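Pyruvate kinase (Toxoplasma gondii, PDB 3GG8) catalyses the last step of glycolysis, transferring the phosphoryl group of phosphoenolpyruvate to ADP to yield pyruvate and ATP. Local coordinates at residues Q231-V236 and D266-E271. Numbering follows the deposited sequence.
Sequences QSADDV and DEILAE
The methyl of A233 fits among E267, I268 and E271, its CB 3.4 Å from both the CG and the backbone O of E267. So small a side chain lets the first turn of helix 233-243 come close to helix 265-271, with the CA atoms of A233 and I268 4.4 Å apart. I268 runs alongside the opposing backbone: its CG1, beside its own backbone N (chi1 -68°), lies 3.8 Å from A233 N. One turn on, V236 sends CG1 to 3.5 Å from E271 O, while its CG2 meets CG2 of I268. These branched side chains also rest on strand 251-256, joining the contact to the barrel wall. E267 and E271 lay their aliphatic carbons over A233, and their carboxylates both form salt bridges with R237, which also pairs with D234. Behind the contact, D235 OD2 accepts from Q231 N at 2.9 Å and from S232 N at 3.1 Å, fixing the turn before A233. No hydrogen bond links the segments: helices after consecutive strands of the (beta/alpha)8 barrel meet through van der Waals packing of aliphatic groups on each other and on backbone atoms, and R237 probably offsets repulsion between the D234 and E267 carboxylates.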
ATOM      1  N   GLN C 231      -1.761  24.947 -31.969  1.00 32.65           N
ATOM      2  CA  GLN C 231      -0.500  24.300 -32.300  1.00 32.75           C
ATOM      3  C   GLN C 231       0.625  24.566 -31.296  1.00 32.86           C
ATOM      4  O   GLN C 231       1.621  23.834 -31.282  1.00 32.68           O
ATOM      5  CB  GLN C 231      -0.064  24.680 -33.713  1.00 32.40           C
ATOM      6  CG  GLN C 231      -0.920  24.064 -34.792  1.00 31.78           C
ATOM      7  CD  GLN C 231      -0.308  24.218 -36.168  1.00 31.57           C
ATOM      8  OE1 GLN C 231       0.010  23.222 -36.829  1.00 30.63           O
ATOM      9  NE2 GLN C 231      -0.139  25.466 -36.613  1.00 28.78           N
ATOM     10  N   SER C 232       0.468  25.604 -30.469  1.00 33.03           N
ATOM     11  CA  SER C 232       1.474  25.968 -29.457  1.00 33.41           C
ATOM     12  C   SER C 232       0.865  26.819 -28.339  1.00 33.97           C
ATOM     13  O   SER C 232      -0.180  27.441 -28.521  1.00 33.86           O
ATOM     14  CB  SER C 232       2.613  26.749 -30.103  1.00 33.51           C
ATOM     15  OG  SER C 232       2.276  28.116 -30.231  1.00 34.22           O
ATOM     16  N   ALA C 233       1.535  26.878 -27.189  1.00 34.35           N
ATOM     17  CA  ALA C 233       1.012  27.648 -26.061  1.00 34.68           C
ATOM     18  C   ALA C 233       0.999  29.168 -26.303  1.00 34.76           C
ATOM     19  O   ALA C 233       0.253  29.882 -25.646  1.00 35.04           O
ATOM     20  CB  ALA C 233       1.761  27.301 -24.784  1.00 34.81           C
ATOM     21  N   ASP C 234       1.816  29.656 -27.240  1.00 35.10           N
ATOM     22  CA  ASP C 234       1.719  31.054 -27.694  1.00 35.57           C
ATOM     23  C   ASP C 234       0.347  31.385 -28.283  1.00 35.44           C
ATOM     24  O   ASP C 234      -0.080  32.547 -28.262  1.00 35.64           O
ATOM     25  CB  ASP C 234       2.774  31.374 -28.748  1.00 35.88           C
ATOM     26  CG  ASP C 234       4.159  31.488 -28.169  1.00 37.64           C
ATOM     27  OD1 ASP C 234       5.098  31.047 -28.858  1.00 39.74           O
ATOM     28  OD2 ASP C 234       4.312  32.003 -27.033  1.00 40.36           O
ATOM     29  N   ASP C 235      -0.332  30.376 -28.822  1.00 34.96           N
ATOM     30  CA  ASP C 235      -1.690  30.566 -29.319  1.00 35.03           C
ATOM     31  C   ASP C 235      -2.620  30.895 -28.151  1.00 35.03           C
ATOM     32  O   ASP C 235      -3.458  31.791 -28.259  1.00 35.71           O
ATOM     33  CB  ASP C 235      -2.188  29.318 -30.060  1.00 34.75           C
ATOM     34  CG  ASP C 235      -1.412  29.030 -31.345  1.00 34.77           C
ATOM     35  OD1 ASP C 235      -0.968  29.975 -32.012  1.00 33.85           O
ATOM     36  OD2 ASP C 235      -1.277  27.843 -31.712  1.00 35.74           O
ATOM     37  N   VAL C 236      -2.449  30.181 -27.035  1.00 34.57           N
ATOM     38  CA  VAL C 236      -3.271  30.379 -25.835  1.00 33.66           C
ATOM     39  C   VAL C 236      -2.990  31.729 -25.163  1.00 33.86           C
ATOM     40  O   VAL C 236      -3.923  32.430 -24.782  1.00 32.91           O
ATOM     41  CB  VAL C 236      -3.081  29.256 -24.797  1.00 33.70           C
ATOM     42  CG1 VAL C 236      -4.072  29.433 -23.659  1.00 32.21           C
ATOM     43  CG2 VAL C 236      -3.208  27.832 -25.448  1.00 32.20           C
ATOM     44  N   ASP C 266       1.767  19.746 -23.114  1.00 35.03           N
ATOM     45  CA  ASP C 266       1.963  20.102 -21.707  1.00 35.48           C
ATOM     46  C   ASP C 266       1.978  21.616 -21.483  1.00 35.78           C
ATOM     47  O   ASP C 266       1.360  22.112 -20.544  1.00 35.90           O
ATOM     48  CB  ASP C 266       3.222  19.438 -21.150  1.00 35.98           C
ATOM     49  CG  ASP C 266       3.072  17.918 -21.011  1.00 37.43           C
ATOM     50  OD1 ASP C 266       2.021  17.443 -20.552  1.00 37.89           O
ATOM     51  OD2 ASP C 266       4.011  17.187 -21.356  1.00 40.62           O
ATOM     52  N   GLU C 267       2.667  22.340 -22.361  1.00 35.76           N
ATOM     53  CA  GLU C 267       2.709  23.795 -22.295  1.00 36.48           C
ATOM     54  C   GLU C 267       1.340  24.399 -22.673  1.00 35.70           C
ATOM     55  O   GLU C 267       0.904  25.390 -22.069  1.00 36.36           O
ATOM     56  CB  GLU C 267       3.841  24.331 -23.179  1.00 36.34           C
ATOM     57  CG  GLU C 267       4.254  25.808 -22.931  1.00 38.94           C
ATOM     58  CD  GLU C 267       5.133  26.394 -24.065  1.00 38.51           C
ATOM     59  OE1 GLU C 267       5.526  25.629 -24.984  1.00 41.49           O
ATOM     60  OE2 GLU C 267       5.411  27.617 -24.046  1.00 39.25           O
ATOM     61  N   ILE C 268       0.657  23.796 -23.646  1.00 34.80           N
ATOM     62  CA  ILE C 268      -0.722  24.190 -23.980  1.00 34.24           C
ATOM     63  C   ILE C 268      -1.653  24.010 -22.762  1.00 34.20           C
ATOM     64  O   ILE C 268      -2.350  24.936 -22.365  1.00 33.96           O
ATOM     65  CB  ILE C 268      -1.259  23.412 -25.202  1.00 33.98           C
ATOM     66  CG1 ILE C 268      -0.514  23.817 -26.476  1.00 32.92           C
ATOM     67  CG2 ILE C 268      -2.773  23.601 -25.364  1.00 33.92           C
ATOM     68  CD1 ILE C 268      -0.679  22.812 -27.628  1.00 32.87           C
ATOM     69  N   LEU C 269      -1.634  22.828 -22.159  1.00 33.94           N
ATOM     70  CA  LEU C 269      -2.452  22.564 -20.988  1.00 34.48           C
ATOM     71  C   LEU C 269      -2.173  23.548 -19.850  1.00 35.33           C
ATOM     72  O   LEU C 269      -3.108  24.018 -19.203  1.00 35.89           O
ATOM     73  CB  LEU C 269      -2.246  21.134 -20.503  1.00 33.81           C
ATOM     74  CG  LEU C 269      -2.961  20.670 -19.233  1.00 33.62           C
ATOM     75  CD1 LEU C 269      -4.459  20.931 -19.244  1.00 32.50           C
ATOM     76  CD2 LEU C 269      -2.665  19.169 -19.014  1.00 34.04           C
ATOM     77  N   ALA C 270      -0.894  23.838 -19.599  1.00 35.54           N
ATOM     78  CA  ALA C 270      -0.509  24.749 -18.519  1.00 35.37           C
ATOM     79  C   ALA C 270      -1.073  26.141 -18.733  1.00 35.35           C
ATOM     80  O   ALA C 270      -1.443  26.802 -17.770  1.00 35.84           O
ATOM     81  CB  ALA C 270       1.023  24.814 -18.360  1.00 34.99           C
ATOM     82  N   GLU C 271      -1.139  26.589 -19.985  1.00 35.31           N
ATOM     83  CA  GLU C 271      -1.660  27.932 -20.274  1.00 35.33           C
ATOM     84  C   GLU C 271      -3.181  28.003 -20.324  1.00 35.24           C
ATOM     85  O   GLU C 271      -3.765  29.084 -20.231  1.00 35.54           O
ATOM     86  CB  GLU C 271      -1.090  28.463 -21.595  1.00 35.40           C
ATOM     87  CG  GLU C 271       0.346  28.952 -21.521  1.00 36.24           C
ATOM     88  CD  GLU C 271       0.540  30.129 -20.579  1.00 38.15           C
ATOM     89  OE1 GLU C 271      -0.464  30.661 -20.065  1.00 39.17           O
ATOM     90  OE2 GLU C 271       1.709  30.526 -20.345  1.00 40.49           O
TER